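Local coordinates for dihydropteroate synthase (Stenotrophomonas maltophilia, PDB 7L6P), which probably catalyses the condensation of para-aminobenzoate with 6-hydroxymethyl-7,8-dihydropterin diphosphate to give 7,8-dihydropteroate, the immediate precursor of folate derivatives, at residues Asp129-Arg134 with Gly156-Met161; Gly137-Ala142 with Glu186-Ala191; Pro165-Val170 with Phe203-Ala208. All blocks are in the same frame, centred on the assembly; numbering follows the deposited sequence.

Contact 1. Residues Asp129-Arg134 with Gly156-Met161; sequences DIYGLR and GEPGHM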
loop_
_atom_site.group_PDB
_atom_site.type_symbol
_atom_site.label_atom_id
_atom_site.label_comp_id
_atom_site.label_asym_id
_atom_site.label_seq_id
_atom_site.Cartn_x
_atom_site.Cartn_y
_atom_site.Cartn_z
ATOM N N ASP A 129 -24.124 -7.823 6.331
ATOM C CA ASP A 129 -24.504 -9.120 6.904
ATOM C C ASP A 129 -23.445 -10.183 6.622
ATOM O O ASP A 129 -23.284 -10.617 5.474
ATOM C CB ASP A 129 -25.861 -9.565 6.361
ATOM C CG ASP A 129 -26.315 -10.914 6.942
ATOM O OD1 ASP A 129 -25.674 -11.462 7.878
ATOM O OD2 ASP A 129 -27.329 -11.427 6.452
ATOM N N ILE A 130 -22.764 -10.646 7.679
ATOM C CA ILE A 130 -21.781 -11.718 7.521
ATOM C C ILE A 130 -22.428 -13.023 7.046
ATOM O O ILE A 130 -21.747 -13.876 6.464
ATOM C CB ILE A 130 -21.012 -11.976 8.837
ATOM C CG1 ILE A 130 -21.950 -12.441 9.952
ATOM C CG2 ILE A 130 -20.235 -10.752 9.292
ATOM C CD1 ILE A 130 -21.196 -13.085 11.131
ATOM N N TYR A 131 -23.722 -13.225 7.322
ATOM C CA TYR A 131 -24.408 -14.488 7.045
ATOM C C TYR A 131 -25.122 -14.511 5.700
ATOM O O TYR A 131 -25.764 -15.522 5.374
ATOM C CB TYR A 131 -25.422 -14.814 8.153
ATOM C CG TYR A 131 -25.667 -16.301 8.357
ATOM C CD1 TYR A 131 -24.758 -17.246 7.890
ATOM C CD2 TYR A 131 -26.817 -16.760 9.001
ATOM C CE1 TYR A 131 -24.976 -18.614 8.077
ATOM C CE2 TYR A 131 -27.052 -18.133 9.181
ATOM C CZ TYR A 131 -26.121 -19.053 8.720
ATOM O OH TYR A 131 -26.325 -20.409 8.895
ATOM N N GLY A 132 -25.099 -13.412 4.955
ATOM C CA GLY A 132 -25.728 -13.387 3.640
ATOM C C GLY A 132 -27.231 -13.519 3.674
ATOM O O GLY A 132 -27.801 -14.218 2.823
ATOM N N LEU A 133 -27.889 -12.869 4.634
ATOM C CA LEU A 133 -29.337 -12.955 4.816
ATOM C C LEU A 133 -29.814 -14.396 5.011
ATOM O O LEU A 133 -30.961 -14.705 4.706
ATOM C CB LEU A 133 -30.095 -12.297 3.646
ATOM C CG LEU A 133 -29.803 -10.814 3.363
ATOM C CD1 LEU A 133 -30.589 -10.283 2.175
ATOM C CD2 LEU A 133 -30.072 -9.951 4.594
ATOM N N ARG A 134 -28.949 -15.308 5.463
ATOM C CA ARG A 134 -29.373 -16.682 5.681
ATOM C C ARG A 134 -29.987 -16.917 7.049
ATOM O O ARG A 134 -30.520 -17.994 7.282
ATOM C CB ARG A 134 -28.201 -17.651 5.501
ATOM C CG ARG A 134 -27.917 -18.030 4.064
ATOM C CD ARG A 134 -26.760 -18.999 4.016
ATOM N NE ARG A 134 -25.511 -18.405 4.503
ATOM C CZ ARG A 134 -24.385 -19.086 4.662
ATOM N NH1 ARG A 134 -24.328 -20.384 4.426
ATOM N NH2 ARG A 134 -23.288 -18.452 5.076
ATOM N N GLY A 156 -19.437 -21.730 7.441
ATOM C CA GLY A 156 -19.736 -21.809 8.854
ATOM C C GLY A 156 -20.964 -20.998 9.227
ATOM O O GLY A 156 -21.724 -20.530 8.378
ATOM N N GLU A 157 -21.143 -20.822 10.526
ATOM C CA GLU A 157 -22.280 -20.095 11.065
ATOM C C GLU A 157 -21.787 -18.986 11.973
ATOM O O GLU A 157 -20.671 -19.052 12.493
ATOM C CB GLU A 157 -23.235 -20.992 11.867
ATOM C CG GLU A 157 -23.302 -22.431 11.438
ATOM C CD GLU A 157 -24.089 -23.263 12.435
ATOM O OE1 GLU A 157 -25.227 -22.869 12.781
ATOM O OE2 GLU A 157 -23.552 -24.288 12.900
ATOM N N PRO A 158 -22.599 -17.941 12.178
ATOM C CA PRO A 158 -22.228 -16.890 13.139
ATOM C C PRO A 158 -21.931 -17.471 14.511
ATOM O O PRO A 158 -22.787 -18.148 15.091
ATOM C CB PRO A 158 -23.467 -15.987 13.169
ATOM C CG PRO A 158 -24.121 -16.204 11.803
ATOM C CD PRO A 158 -23.860 -17.642 11.461
ATOM N N GLY A 159 -20.724 -17.258 15.033
ATOM C CA GLY A 159 -20.367 -17.768 16.335
ATOM C C GLY A 159 -19.602 -19.069 16.306
ATOM O O GLY A 159 -19.120 -19.506 17.350
ATOM N N HIS A 160 -19.598 -19.759 15.173
ATOM C CA HIS A 160 -18.898 -21.035 15.021
ATOM C C HIS A 160 -18.183 -21.008 13.677
ATOM O O HIS A 160 -18.706 -21.500 12.674
ATOM C CB HIS A 160 -19.854 -22.208 15.153
ATOM C CG HIS A 160 -20.742 -22.103 16.345
ATOM N ND1 HIS A 160 -21.903 -21.361 16.347
ATOM C CD2 HIS A 160 -20.635 -22.637 17.582
ATOM C CE1 HIS A 160 -22.470 -21.439 17.538
ATOM N NE2 HIS A 160 -21.724 -22.212 18.303
ATOM N N MET A 161 -16.986 -20.442 13.675
ATOM C CA MET A 161 -16.170 -20.433 12.477
ATOM C C MET A 161 -15.453 -21.769 12.328
ATOM O O MET A 161 -15.177 -22.471 13.304
ATOM C CB MET A 161 -15.167 -19.279 12.538
ATOM C CG MET A 161 -15.177 -18.332 11.330
ATOM S SD MET A 161 -16.822 -17.738 10.819
ATOM C CE MET A 161 -17.439 -16.989 12.336
HETATM O O HOH W 1 -24.493 -22.478 7.952
#

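Contact 2. Residues Gly137-Ala142 with Glu186-Ala191; sequences GALDAA and EMAGFA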
loop_
_atom_site.group_PDB
_atom_site.type_symbol
_atom_site.label_atom_id
_atom_site.label_comp_id
_atom_site.label_asym_id
_atom_site.label_seq_id
_atom_site.Cartn_x
_atom_site.Cartn_y
_atom_site.Cartn_z
ATOM N N GLY A 137 -35.648 -15.424 8.730
ATOM C CA GLY A 137 -36.327 -14.137 8.657
ATOM C C GLY A 137 -35.500 -12.970 8.135
ATOM O O GLY A 137 -36.043 -11.874 7.953
ATOM N N ALA A 138 -34.198 -13.143 7.942
ATOM C CA ALA A 138 -33.347 -12.027 7.545
ATOM C C ALA A 138 -33.678 -11.534 6.140
ATOM O O ALA A 138 -33.696 -10.322 5.877
ATOM C CB ALA A 138 -31.885 -12.457 7.618
ATOM N N LEU A 139 -33.906 -12.470 5.222
ATOM C CA LEU A 139 -34.152 -12.124 3.833
ATOM C C LEU A 139 -35.337 -11.174 3.701
ATOM O O LEU A 139 -35.229 -10.107 3.085
ATOM C CB LEU A 139 -34.373 -13.408 3.049
ATOM C CG LEU A 139 -34.245 -13.407 1.542
ATOM C CD1 LEU A 139 -32.880 -12.891 1.156
ATOM C CD2 LEU A 139 -34.476 -14.832 1.041
ATOM N N ASP A 140 -36.480 -11.543 4.281
ATOM C CA ASP A 140 -37.669 -10.704 4.164
ATOM C C ASP A 140 -37.525 -9.416 4.957
ATOM O O ASP A 140 -38.024 -8.366 4.531
ATOM C CB ASP A 140 -38.913 -11.456 4.631
ATOM C CG ASP A 140 -39.338 -12.537 3.668
ATOM O OD1 ASP A 140 -39.018 -12.407 2.465
ATOM O OD2 ASP A 140 -40.033 -13.493 4.108
ATOM N N ALA A 141 -36.864 -9.473 6.114
ATOM C CA ALA A 141 -36.780 -8.285 6.950
ATOM C C ALA A 141 -35.979 -7.196 6.253
ATOM O O ALA A 141 -36.407 -6.040 6.202
ATOM C CB ALA A 141 -36.165 -8.642 8.306
ATOM N N ALA A 142 -34.826 -7.562 5.688
ATOM C CA ALA A 142 -33.959 -6.611 4.996
ATOM C C ALA A 142 -34.587 -6.100 3.696
ATOM O O ALA A 142 -34.361 -4.943 3.299
ATOM C CB ALA A 142 -32.606 -7.262 4.730
ATOM N N GLU A 186 -33.247 -11.501 -5.031
ATOM C CA GLU A 186 -34.104 -11.123 -6.146
ATOM C C GLU A 186 -35.529 -11.634 -5.920
ATOM O O GLU A 186 -36.499 -10.883 -6.062
ATOM C CB GLU A 186 -33.536 -11.681 -7.458
ATOM C CG GLU A 186 -34.429 -11.390 -8.698
ATOM C CD GLU A 186 -33.912 -11.976 -10.037
ATOM O OE1 GLU A 186 -32.757 -12.472 -10.129
ATOM O OE2 GLU A 186 -34.682 -11.911 -11.038
ATOM N N MET A 187 -35.671 -12.903 -5.516
ATOM C CA MET A 187 -37.008 -13.453 -5.273
ATOM C C MET A 187 -37.699 -12.796 -4.085
ATOM O O MET A 187 -38.932 -12.717 -4.059
ATOM C CB MET A 187 -36.962 -14.971 -5.077
ATOM C CG MET A 187 -36.766 -15.746 -6.351
ATOM S SD MET A 187 -37.958 -15.218 -7.624
ATOM C CE MET A 187 -36.760 -14.466 -8.720
ATOM N N ALA A 188 -36.944 -12.341 -3.091
ATOM C CA ALA A 188 -37.547 -11.676 -1.943
ATOM C C ALA A 188 -37.980 -10.240 -2.239
ATOM O O ALA A 188 -38.600 -9.605 -1.379
ATOM C CB ALA A 188 -36.572 -11.705 -0.759
ATOM N N GLY A 189 -37.674 -9.702 -3.415
ATOM C CA GLY A 189 -38.167 -8.396 -3.801
ATOM C C GLY A 189 -37.126 -7.291 -3.882
ATOM O O GLY A 189 -37.503 -6.126 -4.072
ATOM N N PHE A 190 -35.844 -7.609 -3.731
ATOM C CA PHE A 190 -34.816 -6.577 -3.779
ATOM C C PHE A 190 -34.694 -6.009 -5.183
ATOM O O PHE A 190 -34.677 -6.752 -6.163
ATOM C CB PHE A 190 -33.453 -7.161 -3.370
ATOM C CG PHE A 190 -33.192 -7.156 -1.900
ATOM C CD1 PHE A 190 -33.704 -8.158 -1.087
ATOM C CD2 PHE A 190 -32.381 -6.177 -1.328
ATOM C CE1 PHE A 190 -33.448 -8.162 0.276
ATOM C CE2 PHE A 190 -32.115 -6.179 0.038
ATOM C CZ PHE A 190 -32.646 -7.168 0.840
ATOM N N ALA A 191 -34.465 -4.707 -5.269
ATOM C CA ALA A 191 -33.972 -4.133 -6.503
ATOM C C ALA A 191 -32.455 -4.249 -6.490
ATOM O O ALA A 191 -31.841 -4.360 -5.428
ATOM C CB ALA A 191 -34.405 -2.675 -6.641
#

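Contact 3. Residues Pro165-Val170 with Phe203-Ala208; sequences PHYDDV and FGKTTA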
loop_
_atom_site.group_PDB
_atom_site.type_symbol
_atom_site.label_atom_id
_atom_site.label_comp_id
_atom_site.label_asym_id
_atom_site.label_seq_id
_atom_site.Cartn_x
_atom_site.Cartn_y
_atom_site.Cartn_z
ATOM N N PRO A 165 -11.029 -24.901 7.208
ATOM C CA PRO A 165 -11.811 -24.592 6.009
ATOM C C PRO A 165 -11.246 -25.321 4.802
ATOM O O PRO A 165 -10.033 -25.481 4.665
ATOM C CB PRO A 165 -11.649 -23.074 5.870
ATOM C CG PRO A 165 -11.155 -22.603 7.237
ATOM C CD PRO A 165 -10.335 -23.723 7.749
ATOM N N HIS A 166 -12.133 -25.758 3.918
ATOM C CA HIS A 166 -11.731 -26.504 2.734
ATOM C C HIS A 166 -12.580 -26.088 1.535
ATOM O O HIS A 166 -13.767 -25.781 1.666
ATOM C CB HIS A 166 -11.842 -28.023 2.937
ATOM C CG HIS A 166 -11.881 -28.789 1.647
ATOM N ND1 HIS A 166 -10.761 -28.995 0.866
ATOM C CD2 HIS A 166 -12.918 -29.349 0.973
ATOM C CE1 HIS A 166 -11.104 -29.673 -0.219
ATOM N NE2 HIS A 166 -12.406 -29.901 -0.178
ATOM N N TYR A 167 -11.945 -26.070 0.366
ATOM C CA TYR A 167 -12.616 -25.750 -0.887
ATOM C C TYR A 167 -11.965 -26.556 -1.995
ATOM O O TYR A 167 -10.742 -26.541 -2.127
ATOM C CB TYR A 167 -12.497 -24.268 -1.226
ATOM C CG TYR A 167 -13.126 -23.318 -0.242
ATOM C CD1 TYR A 167 -14.460 -22.958 -0.355
ATOM C CD2 TYR A 167 -12.373 -22.741 0.775
ATOM C CE1 TYR A 167 -15.033 -22.064 0.523
ATOM C CE2 TYR A 167 -12.944 -21.867 1.670
ATOM C CZ TYR A 167 -14.277 -21.534 1.541
ATOM O OH TYR A 167 -14.859 -20.640 2.418
ATOM N N ASP A 168 -12.769 -27.230 -2.807
ATOM C CA ASP A 168 -12.228 -27.766 -4.048
ATOM C C ASP A 168 -11.782 -26.623 -4.949
ATOM O O ASP A 168 -10.723 -26.684 -5.578
ATOM C CB ASP A 168 -13.274 -28.613 -4.765
ATOM C CG ASP A 168 -13.669 -29.838 -3.979
ATOM O OD1 ASP A 168 -12.794 -30.412 -3.274
ATOM O OD2 ASP A 168 -14.865 -30.228 -4.074
ATOM N N ASP A 169 -12.606 -25.584 -5.049
ATOM C CA ASP A 169 -12.308 -24.432 -5.891
ATOM C C ASP A 169 -12.923 -23.229 -5.194
ATOM O O ASP A 169 -14.138 -23.013 -5.313
ATOM C CB ASP A 169 -12.899 -24.643 -7.277
ATOM C CG ASP A 169 -12.540 -23.553 -8.233
ATOM O OD1 ASP A 169 -12.540 -22.365 -7.846
ATOM O OD2 ASP A 169 -12.265 -23.901 -9.403
ATOM N N VAL A 170 -12.097 -22.461 -4.476
ATOM C CA VAL A 170 -12.646 -21.424 -3.609
ATOM C C VAL A 170 -13.325 -20.340 -4.431
ATOM O O VAL A 170 -14.364 -19.804 -4.025
ATOM C CB VAL A 170 -11.568 -20.851 -2.666
ATOM C CG1 VAL A 170 -10.423 -20.202 -3.444
ATOM C CG2 VAL A 170 -12.188 -19.862 -1.679
ATOM N N PHE A 203 -13.256 -15.473 6.638
ATOM C CA PHE A 203 -14.419 -16.152 7.216
ATOM C C PHE A 203 -14.558 -17.536 6.586
ATOM O O PHE A 203 -15.119 -17.685 5.496
ATOM C CB PHE A 203 -15.676 -15.320 7.004
ATOM C CG PHE A 203 -15.755 -14.098 7.876
ATOM C CD1 PHE A 203 -16.199 -14.199 9.192
ATOM C CD2 PHE A 203 -15.405 -12.839 7.371
ATOM C CE1 PHE A 203 -16.310 -13.078 9.994
ATOM C CE2 PHE A 203 -15.522 -11.712 8.165
ATOM C CZ PHE A 203 -15.961 -11.835 9.492
ATOM N N GLY A 204 -14.059 -18.548 7.280
ATOM C CA GLY A 204 -14.016 -19.889 6.741
ATOM C C GLY A 204 -13.007 -19.995 5.623
ATOM O O GLY A 204 -13.262 -20.695 4.635
ATOM N N LYS A 205 -11.842 -19.350 5.775
ATOM C CA LYS A 205 -10.834 -19.335 4.723
ATOM C C LYS A 205 -9.433 -19.343 5.310
ATOM O O LYS A 205 -9.136 -18.595 6.244
ATOM C CB LYS A 205 -11.004 -18.102 3.827
ATOM C CG LYS A 205 -12.189 -18.205 2.888
ATOM C CD LYS A 205 -12.847 -16.851 2.692
ATOM C CE LYS A 205 -14.219 -17.000 2.050
ATOM N NZ LYS A 205 -15.285 -16.374 2.881
ATOM N N THR A 206 -8.567 -20.171 4.736
ATOM C CA THR A 206 -7.154 -20.084 5.057
ATOM C C THR A 206 -6.543 -18.827 4.441
ATOM O O THR A 206 -7.160 -18.126 3.621
ATOM C CB THR A 206 -6.396 -21.301 4.527
ATOM O OG1 THR A 206 -6.435 -21.288 3.087
ATOM C CG2 THR A 206 -6.932 -22.590 5.082
ATOM N N THR A 207 -5.296 -18.539 4.831
ATOM C CA THR A 207 -4.596 -17.444 4.166
ATOM C C THR A 207 -4.486 -17.709 2.668
ATOM O O THR A 207 -4.652 -16.791 1.858
ATOM C CB THR A 207 -3.212 -17.232 4.777
ATOM O OG1 THR A 207 -3.352 -16.848 6.146
ATOM C CG2 THR A 207 -2.438 -16.155 4.011
ATOM N N ALA A 208 -4.260 -18.966 2.282
ATOM C CA ALA A 208 -4.170 -19.320 0.866
ATOM C C ALA A 208 -5.486 -19.044 0.152
ATOM O O ALA A 208 -5.496 -18.494 -0.952
ATOM C CB ALA A 208 -3.772 -20.793 0.708
#

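Contact 1. Residues Asp129-Arg134 with Gly156-Met161
Pro158 lies over one face of the Tyr131 ring, with CD 3.6 Å from the centroid of that ring and 6° off its normal, a CH-pi contact. The two side chains cross at about a right angle; Pro158 CG sits further back, 3.8 Å from Tyr131 CG. With CG anti to the backbone N (chi1 -151°), the Tyr131 ring is carried to the proline although its CB does not itself point there. On the opposite face Arg134 CB lies 3.8 Å above the plane of the Tyr131 ring and over its centre, so the phenol is sandwiched. Arg134 then turns back: its NE donates to Tyr131 O at 3.0 Å, nearly straight at 171°, and the backbone N of Arg134 reaches the same oxygen from the other face of the carbonyl plane. At the tip, Tyr131 OH pairs with a water in the ring plane at 2.9 Å, which donates weakly to Gly156 O. Ile130 extends the apolar patch, its CD1 4.2 Å from Pro158 CB, and its side chain lies about 3 Å from an active-site imidazole, probably from the crystallisation liquor. The first segment leaves strand 126-129 and the second follows strand 149-152, at the catalytic end of the TIM barrel; Phe111 touches Tyr131 and Pro158, Arg134 NH2 is hydrogen-bonded to Met154 O, and Phe177 and Arg181 of helix 170-188 pack on Arg134.

Contact 2. Residues Gly137-Ala142 with Glu186-Ala191
Ala188 CB meets the flank of Leu139, and Phe190 slides in beside Ala142, where the end of helix 170-188 passes helix 138-145. Walking along 186-191, Glu186 contributes its backbone: its O accepts from Gly189 N as the last turn closes. Ala188 comes next, its CB directed at the other helix and 3.7 Å from Leu139 CG. Leu139 sets CG anti to the backbone N (chi1 -162°), which places the branch point against that methyl; Asp140 OD1 comes up beside the same methyl, 4.1 Å from Ala188 CB. Gly189 has positive phi and ends the helix in a Schellman motif, turning the chain so that Phe190 follows. The Phe190 ring turns its edge to two atoms of helix 138-145: Leu139 O, near the ring plane and 3.9 Å from Phe190 CE1, and Ala142 CB, in the plane and 3.9 Å from Phe190 CZ. Phe190 CZ is also 3.6 Å from Ala142 C. Leu133 of the preceding loop and Val149 of strand 149-152 touch both Phe190 and Ala142. These two helices follow successive barrel strands, so this is neighbour-to-neighbour packing in the outer layer. No hydrogen bond or salt bridge crosses between the segments: alanine methyls meet a leucine branch point and the Phe190 ring through van der Waals contact alone.

Contact 3. Residues Pro165-Val170 with Phe203-Ala208
Tyr167 reaches across to Gly204 and grips its carbonyl, while Pro165 packs on the same peptide. Following Tyr167 outward, the bond to CB already aims at 203-208, and chi1 of -62° sets CG beside the backbone N. One face of the ring is covered from within its own segment by Val170 CG2, 3.7 Å above the plane over the centre. On the leading rim, CE2 of Tyr167 comes within 3.2 Å of Gly204 O, which lies near the ring plane, and stands 3.9 Å from Lys205 CG. CZ lies 3.4 Å from Gly204 O, and at the tip Tyr167 OH donates to that oxygen at 2.7 Å; the hydroxyl sits above the carbonyl plane, 39° out of it. The same OH is 3.6 Å from Lys205 CG, and the lysine's carbon chain crosses the phenol obliquely. Pro165 CB adds a tight contact, 3.1 Å from Gly204 O, and its CG lies against Lys205 N. Beyond Tyr167, Lys205 bends at chi2 and chi4 and turns NZ back to Phe203 O, at 2.9 Å; that NZ is also hydrogen-bonded to Gly200 O, Leu199 O and His153 ND1. The ring of His209 meets Tyr167 edge-to-face. Both loops follow barrel strands at the C-terminal end of the TIM barrel, with Phe203 close to the bound imidazole. The glycine carbonyl therefore takes a phenol hydrogen bond amid proline and lysine carbon, and Lys205 NZ is held by several hydrogen-bond partners. One hydrogen bond set in apolar packing joins the loop after strand 195-198 to the stretch leading into helix 170-188.

How the contacts relate
Contact 2 is a surface contact between helix 138-145 and the C-terminal end of helix 170-188 with the turn after it, apolar and without a bond across it. Contact 1 also lies at the surface, but at the catalytic end of the barrel, and mixes a CH-pi contact with a weak water bridge. Contact 3 is more buried and has the direct hydrogen bond. Contacts 1 and 2 meet through Leu133, whose CD1 lies 3.6 Å from Leu139 CD1; contacts 1 and 3 meet where Met161 SD is 3.9 Å from Phe203 CD1. Contacts 2 and 3 lie about 28 Å apart between centres, yet helix 170-188 joins them, beginning in 165-170 and ending in 186-191.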